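Local coordinates for protein SAM-dependent methyltransferase (Exiguobacterium sibiricum 255-15, PDB 3D2L) that probably transfers a methyl group from S-adenosylmethionine to an acceptor that has not been identified, at residues F7-Y11 and T179-E183; G43-L49 and I69-A74; L146-Y152 and W163-P167. Residues are numbered along the deposited sequence.

From the N terminus, residues 7-11 at the start of the chain meet strand 173-183 in interaction 1, closing a loop of 167 residues that contains most of the Rossmann-like methyltransferase core. Nested inside it, interaction 2 closes a short loop between the glycine-rich turn after strand 36-40 and helix 64-76. Interaction 3 follows in series, also within the large loop, and pairs the two strands of the hairpin that opens the four-stranded antiparallel sheet. Interactions 1 and 2 touch, Ala-8 and Tyr-9 packing on Ile-69, so the N-terminal segment bridges core and added sheet. Interaction 3 lies on that sheet too, its centre about 19 Å from that of interaction 1.

Interaction 1 (F7-Y11 and T179-E183); sequences FAYVY and TFFIE
The N-terminal segment 7-11 turns into the first helix, with Val-10 N bonded to Phe-7 O (3.0 Å) and Tyr-11 N to Ala-8 O (3.0 Å), while 179-183 runs as an extended strand. The closest backbone approach pairs the CA atoms of Val-10 and Phe-180, 7.6 Å apart, a separation bridged by side chains. Phe-180 and Ile-182, both with chi1 m, point from the strand toward the helix; Phe-181 between them points away.

Phe-180 takes part in two aromatic contacts. Phe-7 (chi1 t) sets its ring edge toward the face of Phe-180, a T-shaped pair with centroids 5.5 Å apart, planes at 88° and Phe-7 CZ 3.9 Å from Phe-180 CD1. Phe-180 in turn directs its edge toward the face of Tyr-11 (chi1 m), centroids 5.6 Å apart and planes at 72°. The three rings make an aromatic cluster.

Aliphatic groups complete the interface. Val-10 CG2 sits over the Phe-180 ring, 3.8 Å from its centroid, in a CH-pi contact, and Val-10 CG1 meets Ile-182 CG1 at 3.7 Å.

The contact lays the N-terminal helix against one face of the four-stranded antiparallel sheet. Phe-7 also packs on Val-192 of strand 189-199 and Val-10 on Ser-159 of strand 159-167, while Ala-8 and Tyr-9 lean on helix 64-76.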
loop_
_atom_site.group_PDB
_atom_site.type_symbol
_atom_site.label_atom_id
_atom_site.label_comp_id
_atom_site.label_asym_id
_atom_site.label_seq_id
_atom_site.Cartn_x
_atom_site.Cartn_y
_atom_site.Cartn_z
ATOM N N PHE A 7 10.309 -9.191 14.135
ATOM C CA PHE A 7 8.912 -8.828 14.374
ATOM C C PHE A 7 8.095 -8.682 13.086
ATOM O O PHE A 7 6.927 -9.065 13.064
ATOM C CB PHE A 7 8.837 -7.519 15.193
ATOM C CG PHE A 7 7.436 -6.951 15.317
ATOM C CD1 PHE A 7 6.554 -7.433 16.279
ATOM C CD2 PHE A 7 7.002 -5.937 14.475
ATOM C CE1 PHE A 7 5.255 -6.920 16.388
ATOM C CE2 PHE A 7 5.709 -5.419 14.586
ATOM C CZ PHE A 7 4.839 -5.911 15.549
ATOM N N ALA A 8 8.710 -8.140 12.028
ATOM C CA ALA A 8 8.012 -7.892 10.766
ATOM C C ALA A 8 7.245 -9.101 10.187
ATOM O O ALA A 8 6.246 -8.895 9.485
ATOM C CB ALA A 8 8.961 -7.299 9.724
ATOM N N TYR A 9 7.667 -10.333 10.481
ATOM C CA TYR A 9 6.898 -11.524 10.014
ATOM C C TYR A 9 5.442 -11.635 10.523
ATOM O O TYR A 9 4.598 -12.302 9.892
ATOM C CB TYR A 9 7.656 -12.837 10.250
ATOM C CG TYR A 9 8.749 -13.004 9.214
ATOM C CD1 TYR A 9 8.423 -13.237 7.858
ATOM C CD2 TYR A 9 10.098 -12.904 9.563
ATOM C CE1 TYR A 9 9.419 -13.373 6.880
ATOM C CE2 TYR A 9 11.100 -13.049 8.594
ATOM C CZ TYR A 9 10.755 -13.275 7.256
ATOM O OH TYR A 9 11.751 -13.400 6.306
ATOM N N VAL A 10 5.139 -10.976 11.636
ATOM C CA VAL A 10 3.778 -10.988 12.146
ATOM C C VAL A 10 2.829 -10.335 11.115
ATOM O O VAL A 10 1.624 -10.657 11.058
ATOM C CB VAL A 10 3.659 -10.290 13.534
ATOM C CG1 VAL A 10 4.647 -10.911 14.504
ATOM C CG2 VAL A 10 3.836 -8.759 13.414
ATOM N N TYR A 11 3.367 -9.419 10.306
ATOM C CA TYR A 11 2.568 -8.779 9.262
ATOM C C TYR A 11 2.316 -9.747 8.117
ATOM O O TYR A 11 1.227 -9.759 7.552
ATOM C CB TYR A 11 3.219 -7.500 8.747
ATOM C CG TYR A 11 3.234 -6.401 9.771
ATOM C CD1 TYR A 11 2.038 -5.806 10.198
ATOM C CD2 TYR A 11 4.434 -5.934 10.308
ATOM C CE1 TYR A 11 2.043 -4.778 11.146
ATOM C CE2 TYR A 11 4.451 -4.906 11.252
ATOM C CZ TYR A 11 3.255 -4.338 11.660
ATOM O OH TYR A 11 3.280 -3.325 12.578
ATOM N N THR A 179 -2.606 -5.458 18.769
ATOM C CA THR A 179 -1.856 -6.156 19.811
ATOM C C THR A 179 -1.453 -7.488 19.190
ATOM O O THR A 179 -2.308 -8.202 18.717
ATOM C CB THR A 179 -2.657 -6.384 21.085
ATOM O OG1 THR A 179 -2.846 -5.127 21.747
ATOM C CG2 THR A 179 -1.891 -7.322 22.090
ATOM N N PHE A 180 -0.158 -7.779 19.180
ATOM C CA PHE A 180 0.373 -9.066 18.700
ATOM C C PHE A 180 0.883 -9.852 19.888
ATOM O O PHE A 180 1.494 -9.280 20.781
ATOM C CB PHE A 180 1.548 -8.870 17.709
ATOM C CG PHE A 180 1.141 -8.183 16.428
ATOM C CD1 PHE A 180 1.159 -6.794 16.340
ATOM C CD2 PHE A 180 0.653 -8.929 15.355
ATOM C CE1 PHE A 180 0.739 -6.141 15.178
ATOM C CE2 PHE A 180 0.239 -8.284 14.177
ATOM C CZ PHE A 180 0.273 -6.890 14.103
ATOM N N PHE A 181 0.604 -11.153 19.903
ATOM C CA PHE A 181 1.167 -12.071 20.875
ATOM C C PHE A 181 2.040 -12.966 20.039
ATOM O O PHE A 181 1.530 -13.748 19.227
ATOM C CB PHE A 181 0.108 -12.865 21.631
ATOM C CG PHE A 181 -0.677 -12.033 22.555
ATOM C CD1 PHE A 181 -0.140 -11.644 23.758
ATOM C CD2 PHE A 181 -1.942 -11.584 22.193
ATOM C CE1 PHE A 181 -0.859 -10.836 24.615
ATOM C CE2 PHE A 181 -2.674 -10.783 23.037
ATOM C CZ PHE A 181 -2.133 -10.404 24.246
ATOM N N ILE A 182 3.352 -12.808 20.200
ATOM C CA ILE A 182 4.330 -13.547 19.430
ATOM C C ILE A 182 4.920 -14.643 20.293
ATOM O O ILE A 182 5.405 -14.382 21.413
ATOM C CB ILE A 182 5.499 -12.646 18.919
ATOM C CG1 ILE A 182 4.978 -11.427 18.172
ATOM C CG2 ILE A 182 6.449 -13.445 18.033
ATOM C CD1 ILE A 182 4.668 -10.268 19.045
ATOM N N GLU A 183 4.910 -15.858 19.742
ATOM C CA GLU A 183 5.418 -17.028 20.427
ATOM C C GLU A 183 6.935 -16.973 20.421
ATOM O O GLU A 183 7.518 -16.699 19.384
ATOM C CB GLU A 183 4.982 -18.298 19.695
ATOM C CG GLU A 183 5.213 -19.580 20.509
ATOM C CD GLU A 183 4.838 -20.827 19.727
ATOM O OE1 GLU A 183 4.740 -20.746 18.481
ATOM O OE2 GLU A 183 4.624 -21.878 20.358
#

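Interaction 2 (G43-L49 and I69-A74); sequences GTGTATL and IAQEKA
Segment 43-49 is a glycine-rich turn leading into helix 46-51, and 69-74 is a regular part of helix 64-76. Following strand 36-40 of the Rossmann-like sheet, the segment carries the last two glycines, Gly-43 and Gly-45, of the GxGxG turn of class I methyltransferases, which in relatives lines the S-adenosylmethionine site. Gly-43 (phi 53°, psi -128°) and Gly-45 (69°, 18°) both have positive phi, and Gly-45 is the N-cap, its O accepting from Leu-49 N at 2.8 Å. The backbones close in most at Thr-44 and Ala-70, whose CA atoms are 4.6 Å apart, and there Thr-44 O makes a CA-H...O contact with Ala-70 CA at 3.3 Å. Farther along, Leu-49 CA and Ala-74 CA are 6.6 Å apart. Gly-45 passes Ala-70 so tightly that an ideal CB on it would lie 3.0 Å from Ala-70 CB, a clash, so the absence of a side chain lets the turn and helix approach.

Around this point of closest approach, Lys-73 (chi1 m, chi2 t, chi3 m, chi4 t) reaches out from its helix across to the turn, leaning somewhat toward the N-terminal end, its CE 3.0 Å from Thr-44 O. Its NZ forms a salt bridge with Asp-12 of the N-terminal helix, which also accepts a hydrogen bond from Thr-44 OG1, joining all three elements. Phe-83 of strand 82-85 packs on Leu-49, Ala-70 and Ala-74. At the far end Leu-49 (m, t) fills the gap between the helices, its CD1 3.6 Å from Lys-73 CB and its CD2 3.6 Å from Ala-74 CB.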
loop_
_atom_site.group_PDB
_atom_site.type_symbol
_atom_site.label_atom_id
_atom_site.label_comp_id
_atom_site.label_asym_id
_atom_site.label_seq_id
_atom_site.Cartn_x
_atom_site.Cartn_y
_atom_site.Cartn_z
ATOM N N GLY A 43 5.985 -2.215 2.370
ATOM C CA GLY A 43 6.017 -3.066 3.573
ATOM C C GLY A 43 7.015 -4.203 3.437
ATOM O O GLY A 43 8.190 -3.989 3.080
ATOM N N THR A 44 6.559 -5.419 3.694
ATOM C CA THR A 44 7.424 -6.584 3.615
ATOM C C THR A 44 7.615 -7.105 2.175
ATOM O O THR A 44 8.197 -8.194 1.974
ATOM C CB THR A 44 6.938 -7.682 4.558
ATOM O OG1 THR A 44 5.656 -8.164 4.118
ATOM C CG2 THR A 44 6.835 -7.124 6.027
ATOM N N GLY A 45 7.131 -6.328 1.184
ATOM C CA GLY A 45 7.357 -6.609 -0.249
ATOM C C GLY A 45 6.697 -7.814 -0.880
ATOM O O GLY A 45 7.108 -8.273 -1.960
ATOM N N THR A 46 5.658 -8.351 -0.236
ATOM C CA THR A 46 4.977 -9.507 -0.789
ATOM C C THR A 46 4.477 -9.210 -2.228
ATOM O O THR A 46 4.704 -10.017 -3.131
ATOM C CB THR A 46 3.827 -10.003 0.147
ATOM O OG1 THR A 46 4.334 -10.200 1.484
ATOM C CG2 THR A 46 3.253 -11.317 -0.374
ATOM N N ALA A 47 3.821 -8.059 -2.435
ATOM C CA ALA A 47 3.316 -7.702 -3.764
ATOM C C ALA A 47 4.464 -7.308 -4.666
ATOM O O ALA A 47 4.426 -7.582 -5.860
ATOM C CB ALA A 47 2.243 -6.568 -3.679
ATOM N N THR A 48 5.506 -6.699 -4.093
ATOM C CA THR A 48 6.679 -6.263 -4.851
ATOM C C THR A 48 7.370 -7.453 -5.505
ATOM O O THR A 48 7.721 -7.426 -6.682
ATOM C CB THR A 48 7.678 -5.478 -3.940
ATOM O OG1 THR A 48 6.953 -4.626 -3.009
ATOM C CG2 THR A 48 8.648 -4.651 -4.780
ATOM N N LEU A 49 7.530 -8.525 -4.758
ATOM C CA LEU A 49 8.135 -9.751 -5.309
ATOM C C LEU A 49 7.324 -10.386 -6.436
ATOM O O LEU A 49 7.935 -10.964 -7.373
ATOM C CB LEU A 49 8.426 -10.767 -4.185
ATOM C CG LEU A 49 9.408 -10.291 -3.096
ATOM C CD1 LEU A 49 9.782 -11.475 -2.205
ATOM C CD2 LEU A 49 10.664 -9.662 -3.707
ATOM N N ILE A 69 13.042 -8.028 5.755
ATOM C CA ILE A 69 12.287 -9.247 5.438
ATOM C C ILE A 69 12.049 -9.314 3.927
ATOM O O ILE A 69 12.240 -10.350 3.326
ATOM C CB ILE A 69 10.950 -9.275 6.160
ATOM C CG1 ILE A 69 11.134 -9.204 7.690
ATOM C CG2 ILE A 69 10.185 -10.523 5.787
ATOM C CD1 ILE A 69 11.986 -10.219 8.260
ATOM N N ALA A 70 11.643 -8.199 3.325
ATOM C CA ALA A 70 11.454 -8.083 1.866
ATOM C C ALA A 70 12.693 -8.602 1.124
ATOM O O ALA A 70 12.612 -9.488 0.230
ATOM C CB ALA A 70 11.124 -6.632 1.473
ATOM N N GLN A 71 13.848 -8.103 1.534
ATOM C CA GLN A 71 15.115 -8.499 0.900
ATOM C C GLN A 71 15.446 -9.963 1.076
ATOM O O GLN A 71 15.856 -10.630 0.136
ATOM C CB GLN A 71 16.252 -7.645 1.446
ATOM C CG GLN A 71 17.617 -8.015 0.925
ATOM C CD GLN A 71 18.671 -7.153 1.532
ATOM O OE1 GLN A 71 18.465 -5.942 1.688
ATOM N NE2 GLN A 71 19.807 -7.757 1.911
ATOM N N GLU A 72 15.292 -10.477 2.293
ATOM C CA GLU A 72 15.552 -11.884 2.543
ATOM C C GLU A 72 14.672 -12.791 1.683
ATOM O O GLU A 72 15.159 -13.763 1.129
ATOM C CB GLU A 72 15.464 -12.181 4.038
ATOM C CG GLU A 72 16.703 -11.612 4.761
ATOM C CD GLU A 72 16.763 -11.885 6.278
ATOM O OE1 GLU A 72 15.722 -11.769 6.966
ATOM O OE2 GLU A 72 17.887 -12.141 6.771
ATOM N N LYS A 73 13.398 -12.431 1.534
ATOM C CA LYS A 73 12.482 -13.174 0.696
ATOM C C LYS A 73 12.905 -13.117 -0.768
ATOM O O LYS A 73 12.883 -14.145 -1.449
ATOM C CB LYS A 73 11.054 -12.647 0.898
ATOM C CG LYS A 73 10.525 -12.928 2.290
ATOM C CD LYS A 73 9.026 -12.613 2.393
ATOM C CE LYS A 73 8.636 -11.170 2.122
ATOM N NZ LYS A 73 7.138 -11.038 1.985
ATOM N N ALA A 74 13.325 -11.932 -1.245
ATOM C CA ALA A 74 13.826 -11.785 -2.619
ATOM C C ALA A 74 15.068 -12.660 -2.828
ATOM O O ALA A 74 15.167 -13.414 -3.797
ATOM C CB ALA A 74 14.139 -10.277 -2.964
#

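Interaction 3 (L146-Y152 and W163-P167); sequences LFNGKTY and WFADP
Ala-165 and Trp-163 form the apolar centre, pointing to the same sheet face as Tyr-152. Phe-147 CD1 lies 3.7 Å from Ala-165 CB, and Phe-147 CE1 4.0 Å from Trp-163 CZ2. Tyr-152 (chi1 m) turns its ring edge toward the face of Trp-163 (chi1 t), with 5.3 Å between the Tyr-152 centroid and that of the indole six-membered ring and planes at 62°. Tyr-152 OH donates to Leu-146 O at 2.6 Å, drawing the preceding loop over the strand.

Outward lies the antiparallel ladder of 150-152 and 163-167, axes 4.8 Å apart at 157°. Tyr-152 and Trp-163 form a hydrogen-bonded pair, both N-to-O distances 2.7 Å; Thr-151 and Phe-164 are a non-hydrogen-bonded pair on the other face. Lys-150 pairs with Ala-165 through Lys-150 N to Ala-165 O at 3.0 Å and Ala-165 N to Lys-150 O at 2.9 Å. Gly-149, with positive phi (73°), also faces Ala-165, giving a G1 beta bulge where the strand begins.

At the polar edge, a water donates to Asp-166 OD2 (3.0 Å) and weakly to Lys-150 O (3.3 Å).

This hairpin forms one side of the four-stranded antiparallel sheet: 150-155 is an outermost strand, while 159-167 pairs onward with 173-183, whose His-176 meets the rings of Phe-147 and Trp-163.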
loop_
_atom_site.group_PDB
_atom_site.type_symbol
_atom_site.label_atom_id
_atom_site.label_comp_id
_atom_site.label_asym_id
_atom_site.label_seq_id
_atom_site.Cartn_x
_atom_site.Cartn_y
_atom_site.Cartn_z
ATOM N N LEU A 146 -16.697 -1.114 8.029
ATOM C CA LEU A 146 -15.709 -2.097 8.508
ATOM C C LEU A 146 -14.710 -1.560 9.534
ATOM O O LEU A 146 -14.137 -2.340 10.306
ATOM C CB LEU A 146 -14.938 -2.720 7.319
ATOM C CG LEU A 146 -15.803 -3.505 6.318
ATOM C CD1 LEU A 146 -14.990 -3.926 5.107
ATOM C CD2 LEU A 146 -16.448 -4.717 6.993
ATOM N N PHE A 147 -14.515 -0.240 9.547
ATOM C CA PHE A 147 -13.611 0.379 10.506
ATOM C C PHE A 147 -14.358 1.211 11.526
ATOM O O PHE A 147 -13.744 2.010 12.211
ATOM C CB PHE A 147 -12.574 1.250 9.803
ATOM C CG PHE A 147 -11.625 0.486 8.886
ATOM C CD1 PHE A 147 -11.214 -0.806 9.187
ATOM C CD2 PHE A 147 -11.078 1.115 7.782
ATOM C CE1 PHE A 147 -10.319 -1.494 8.336
ATOM C CE2 PHE A 147 -10.181 0.459 6.970
ATOM C CZ PHE A 147 -9.801 -0.825 7.252
ATOM N N ASN A 148 -15.663 0.994 11.639
ATOM C CA ASN A 148 -16.524 1.750 12.555
ATOM C C ASN A 148 -16.806 0.989 13.864
ATOM O O ASN A 148 -17.927 0.533 14.105
ATOM C CB ASN A 148 -17.824 2.084 11.841
ATOM C CG ASN A 148 -18.618 3.188 12.536
ATOM O OD1 ASN A 148 -18.257 3.667 13.613
ATOM N ND2 ASN A 148 -19.701 3.606 11.899
ATOM N N GLY A 149 -15.778 0.878 14.703
ATOM C CA GLY A 149 -15.883 0.176 15.988
ATOM C C GLY A 149 -15.954 -1.339 15.866
ATOM O O GLY A 149 -16.803 -1.972 16.493
ATOM N N LYS A 150 -15.102 -1.913 15.020
ATOM C CA LYS A 150 -15.046 -3.357 14.807
ATOM C C LYS A 150 -13.817 -4.016 15.441
ATOM O O LYS A 150 -12.760 -3.402 15.607
ATOM C CB LYS A 150 -15.042 -3.661 13.323
ATOM C CG LYS A 150 -16.297 -3.172 12.568
ATOM C CD LYS A 150 -17.577 -3.837 13.099
ATOM C CE LYS A 150 -18.840 -3.433 12.336
ATOM N NZ LYS A 150 -19.103 -1.987 12.419
ATOM N N THR A 151 -13.957 -5.298 15.761
ATOM C CA THR A 151 -12.872 -6.077 16.314
ATOM C C THR A 151 -12.534 -7.243 15.401
ATOM O O THR A 151 -13.419 -7.992 14.994
ATOM C CB THR A 151 -13.236 -6.626 17.702
ATOM O OG1 THR A 151 -13.547 -5.522 18.556
ATOM C CG2 THR A 151 -12.060 -7.399 18.288
ATOM N N TYR A 152 -11.252 -7.389 15.109
ATOM C CA TYR A 152 -10.733 -8.476 14.292
ATOM C C TYR A 152 -9.657 -9.212 15.051
ATOM O O TYR A 152 -8.858 -8.615 15.755
ATOM C CB TYR A 152 -10.168 -7.948 12.982
ATOM C CG TYR A 152 -11.198 -7.132 12.223
ATOM C CD1 TYR A 152 -12.301 -7.751 11.638
ATOM C CD2 TYR A 152 -11.085 -5.745 12.114
ATOM C CE1 TYR A 152 -13.268 -7.009 10.956
ATOM C CE2 TYR A 152 -12.030 -4.999 11.413
ATOM C CZ TYR A 152 -13.126 -5.633 10.842
ATOM O OH TYR A 152 -14.092 -4.908 10.159
ATOM N N TRP A 163 -7.160 -6.788 16.813
ATOM C CA TRP A 163 -7.199 -5.532 16.087
ATOM C C TRP A 163 -8.532 -4.833 16.264
ATOM O O TRP A 163 -9.574 -5.377 15.926
ATOM C CB TRP A 163 -6.922 -5.852 14.637
ATOM C CG TRP A 163 -7.190 -4.779 13.621
ATOM C CD1 TRP A 163 -7.391 -3.456 13.831
ATOM C CD2 TRP A 163 -7.100 -4.945 12.201
ATOM N NE1 TRP A 163 -7.542 -2.798 12.633
ATOM C CE2 TRP A 163 -7.344 -3.678 11.614
ATOM C CE3 TRP A 163 -6.871 -6.044 11.370
ATOM C CZ2 TRP A 163 -7.381 -3.477 10.233
ATOM C CZ3 TRP A 163 -6.887 -5.847 9.995
ATOM C CH2 TRP A 163 -7.144 -4.561 9.439
ATOM N N PHE A 164 -8.484 -3.642 16.856
ATOM C CA PHE A 164 -9.651 -2.799 17.018
ATOM C C PHE A 164 -9.550 -1.680 15.985
ATOM O O PHE A 164 -8.521 -1.014 15.885
ATOM C CB PHE A 164 -9.729 -2.143 18.390
ATOM C CG PHE A 164 -9.747 -3.131 19.533
ATOM C CD1 PHE A 164 -10.692 -4.146 19.579
ATOM C CD2 PHE A 164 -8.857 -3.007 20.589
ATOM C CE1 PHE A 164 -10.710 -5.059 20.637
ATOM C CE2 PHE A 164 -8.884 -3.907 21.643
ATOM C CZ PHE A 164 -9.807 -4.926 21.661
ATOM N N ALA A 165 -10.632 -1.456 15.258
ATOM C CA ALA A 165 -10.673 -0.442 14.218
ATOM C C ALA A 165 -11.788 0.493 14.610
ATOM O O ALA A 165 -12.947 0.082 14.701
ATOM C CB ALA A 165 -10.936 -1.093 12.885
ATOM N N ASP A 166 -11.425 1.738 14.922
ATOM C CA ASP A 166 -12.375 2.761 15.363
ATOM C C ASP A 166 -12.193 4.093 14.636
ATOM O O ASP A 166 -11.089 4.420 14.265
ATOM C CB ASP A 166 -12.181 3.028 16.851
ATOM C CG ASP A 166 -12.611 1.876 17.709
ATOM O OD1 ASP A 166 -13.813 1.814 18.025
ATOM O OD2 ASP A 166 -11.745 1.068 18.098
ATOM N N PRO A 167 -13.268 4.901 14.492
ATOM C CA PRO A 167 -13.071 6.188 13.814
ATOM C C PRO A 167 -12.051 7.082 14.531
ATOM O O PRO A 167 -11.956 7.076 15.749
ATOM C CB PRO A 167 -14.465 6.845 13.851
ATOM C CG PRO A 167 -15.408 5.759 14.135
ATOM C CD PRO A 167 -14.661 4.718 14.930
HETATM O O HOH W 1 -13.320 -1.519 18.256
#